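Local structure of probable manganase-dependent inorganic pyrophosphatase (Clostridium perfringens, 3L2B) at the interface of chains A and B. The protein hydrolyses inorganic pyrophosphate and carries a regulatory region of CBS and DRTGG domains that binds the inhibitor AMP and the activator diadenosine tetraphosphate. Numbering follows the deposited sequence. Chains: chain A/B, Probable manganase-dependent inorganic pyrophosphatase.

The interface of chains A and B. Residues chain A 56-57, 59-61, 64; chain B 30, 56-57, 59-60.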
ATOM      1  N   THR A  56       5.002  10.153   0.870  1.00 41.60           N
ATOM      2  CA  THR A  56       4.854   8.708   1.108  1.00 41.45           C
ATOM      3  C   THR A  56       4.125   8.407   2.418  1.00 41.17           C
ATOM      4  O   THR A  56       3.635   7.315   2.574  1.00 41.72           O
ATOM      5  CB  THR A  56       6.170   7.932   1.069  1.00 42.82           C
ATOM      6  OG1 THR A  56       6.994   8.336   2.158  1.00 43.17           O
ATOM      7  CG2 THR A  56       6.896   8.157  -0.265  1.00 43.60           C
ATOM      8  N   SER A  57       4.025   9.379   3.322  1.00 40.70           N
ATOM      9  CA  SER A  57       3.196   9.235   4.525  1.00 41.40           C
ATOM     10  C   SER A  57       1.695   9.185   4.216  1.00 40.64           C
ATOM     11  O   SER A  57       0.964   8.379   4.786  1.00 41.47           O
ATOM     12  CB  SER A  57       3.480  10.353   5.513  1.00 42.36           C
ATOM     13  OG  SER A  57       2.912  11.588   5.103  1.00 44.53           O
ATOM     14  N   ILE A  59       0.456   8.286   1.213  1.00 37.87           N
ATOM     15  CA  ILE A  59       0.296   7.112   0.363  1.00 38.56           C
ATOM     16  C   ILE A  59       0.246   5.873   1.260  1.00 39.85           C
ATOM     17  O   ILE A  59      -0.649   5.032   1.126  1.00 40.16           O
ATOM     18  CB  ILE A  59       1.467   6.919  -0.635  1.00 39.59           C
ATOM     19  CG1 ILE A  59       1.556   8.101  -1.641  1.00 41.26           C
ATOM     20  CG2 ILE A  59       1.308   5.585  -1.403  1.00 38.23           C
ATOM     21  CD1 ILE A  59       2.634   7.951  -2.717  1.00 41.05           C
ATOM     22  N   THR A  60       1.185   5.790   2.203  1.00 39.62           N
ATOM     23  CA  THR A  60       1.223   4.626   3.092  1.00 40.81           C
ATOM     24  C   THR A  60      -0.065   4.527   3.912  1.00 41.28           C
ATOM     25  O   THR A  60      -0.662   3.457   4.020  1.00 40.40           O
ATOM     26  CB  THR A  60       2.419   4.633   4.018  1.00 41.66           C
ATOM     27  OG1 THR A  60       3.618   4.531   3.249  1.00 41.97           O
ATOM     28  CG2 THR A  60       2.356   3.477   5.004  1.00 41.56           C
ATOM     29  N   ALA A  61      -0.490   5.656   4.465  1.00 41.62           N
ATOM     30  CA  ALA A  61      -1.674   5.669   5.304  1.00 43.07           C
ATOM     31  C   ALA A  61      -2.872   5.158   4.517  1.00 43.15           C
ATOM     32  O   ALA A  61      -3.648   4.369   5.006  1.00 43.77           O
ATOM     33  CB  ALA A  61      -1.935   7.068   5.878  1.00 43.25           C
ATOM     34  N   MET A  64      -2.380   1.355   3.553  1.00 49.30           N
ATOM     35  CA  MET A  64      -2.494   0.502   4.745  1.00 52.03           C
ATOM     36  C   MET A  64      -3.903   0.489   5.334  1.00 53.57           C
ATOM     37  O   MET A  64      -4.193  -0.305   6.242  1.00 54.76           O
ATOM     38  CB  MET A  64      -1.539   0.936   5.844  1.00 53.17           C
ATOM     39  CG  MET A  64      -0.065   0.970   5.456  1.00 55.16           C
ATOM     40  SD  MET A  64       0.778  -0.619   5.499  1.00 60.70           S
ATOM     41  CE  MET A  64       0.558  -1.181   7.201  1.00 55.74           C
TER
ATOM     42  N   TRP B  30       3.500  -0.333  11.214  1.00 42.12           N
ATOM     43  CA  TRP B  30       2.841   0.922  10.818  1.00 42.88           C
ATOM     44  C   TRP B  30       1.994   1.434  11.968  1.00 44.41           C
ATOM     45  O   TRP B  30       2.008   2.621  12.257  1.00 44.63           O
ATOM     46  CB  TRP B  30       2.029   0.759   9.535  1.00 42.07           C
ATOM     47  CG  TRP B  30       1.197   1.937   9.160  1.00 43.09           C
ATOM     48  CD1 TRP B  30      -0.149   1.958   9.050  1.00 44.92           C
ATOM     49  CD2 TRP B  30       1.645   3.269   8.829  1.00 42.31           C
ATOM     50  NE1 TRP B  30      -0.575   3.203   8.682  1.00 46.67           N
ATOM     51  CE2 TRP B  30       0.502   4.027   8.535  1.00 44.75           C
ATOM     52  CE3 TRP B  30       2.896   3.885   8.761  1.00 42.46           C
ATOM     53  CZ2 TRP B  30       0.561   5.376   8.175  1.00 45.70           C
ATOM     54  CZ3 TRP B  30       2.965   5.212   8.408  1.00 44.35           C
ATOM     55  CH2 TRP B  30       1.799   5.954   8.118  1.00 45.31           C
ATOM     56  N   THR B  56       8.263   5.011   5.763  1.00 41.38           N
ATOM     57  CA  THR B  56       7.169   4.999   4.788  1.00 41.13           C
ATOM     58  C   THR B  56       7.735   5.039   3.376  1.00 42.20           C
ATOM     59  O   THR B  56       7.051   4.684   2.425  1.00 43.56           O
ATOM     60  CB  THR B  56       6.115   6.129   5.019  1.00 42.59           C
ATOM     61  OG1 THR B  56       6.698   7.421   4.787  1.00 40.25           O
ATOM     62  CG2 THR B  56       5.545   6.051   6.469  1.00 40.26           C
ATOM     63  N   SER B  57       8.995   5.436   3.221  1.00 42.62           N
ATOM     64  CA  SER B  57       9.640   5.324   1.909  1.00 43.58           C
ATOM     65  C   SER B  57       9.813   3.849   1.576  1.00 43.42           C
ATOM     66  O   SER B  57       9.433   3.418   0.496  1.00 44.35           O
ATOM     67  CB  SER B  57      10.948   6.126   1.796  1.00 44.68           C
ATOM     68  OG  SER B  57      12.038   5.536   2.522  1.00 47.84           O
ATOM     69  N   ILE B  59       8.021   1.360   2.908  1.00 40.43           N
ATOM     70  CA  ILE B  59       6.698   0.705   2.852  1.00 40.60           C
ATOM     71  C   ILE B  59       6.008   0.979   1.493  1.00 41.93           C
ATOM     72  O   ILE B  59       5.468   0.070   0.852  1.00 42.22           O
ATOM     73  CB  ILE B  59       5.793   1.148   4.016  1.00 40.30           C
ATOM     74  CG1 ILE B  59       6.384   0.687   5.346  1.00 40.56           C
ATOM     75  CG2 ILE B  59       4.356   0.588   3.863  1.00 39.59           C
ATOM     76  CD1 ILE B  59       5.751   1.383   6.554  1.00 41.25           C
ATOM     77  N   THR B  60       6.085   2.229   1.039  1.00 42.79           N
ATOM     78  CA  THR B  60       5.451   2.639  -0.223  1.00 43.70           C
ATOM     79  C   THR B  60       6.143   1.983  -1.383  1.00 44.73           C
ATOM     80  O   THR B  60       5.500   1.496  -2.310  1.00 45.51           O
ATOM     81  CB  THR B  60       5.481   4.165  -0.397  1.00 44.32           C
ATOM     82  OG1 THR B  60       4.626   4.749   0.580  1.00 44.86           O
ATOM     83  CG2 THR B  60       5.040   4.599  -1.780  1.00 45.32           C
TER
HETATM   84  O   HOH W   1      -3.306   3.772   7.552  1.00 52.90           O
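Helix 56-64 of each chain packs on its two-fold mate, and A:Thr60, near the middle of the patch, carries much of the contact. Its CB lies 4.1 Å from CB of B:Thr56, and there the side chain forks. The hydroxyl OG1, anti to the carbonyl carbon and beside the backbone N (chi1 -64°), meets OG1 of B:Thr60 in a hydrogen bond of 2.9 Å. The same OG1 also lies in the carbonyl plane of A:Thr56 O one turn back, placed to donate to it, and B:Thr60 is arranged likewise. Each hydroxyl has one hydrogen, so at any moment one of the two probably turns it to its partner while the other keeps it on its own carbonyl. The other branch, the methyl CG2, anti to the backbone N, touches CG2 of B:Ile59 and sits over the face of B:Trp30, 3.7 Å from the centroid of the six-membered ring. A:Met64 CG covers the five-membered ring on that same face, and its bent chain brings CE to 3.4 Å from B:Trp30 CB. At the indole nitrogen, NE1 reaches a water 3.0 Å away that also bonds to A:Ala61 O. Where the two helices start, A:Thr56 OG1 and B:Thr56 OG1 pair at 2.8 Å, each turned between its backbone N and carbonyl carbon (chi1 66°). Paired hydroxyls flanked by indole packing thus join the first CBS domains across the two-fold axis, probably helping the regulatory region to dimerise.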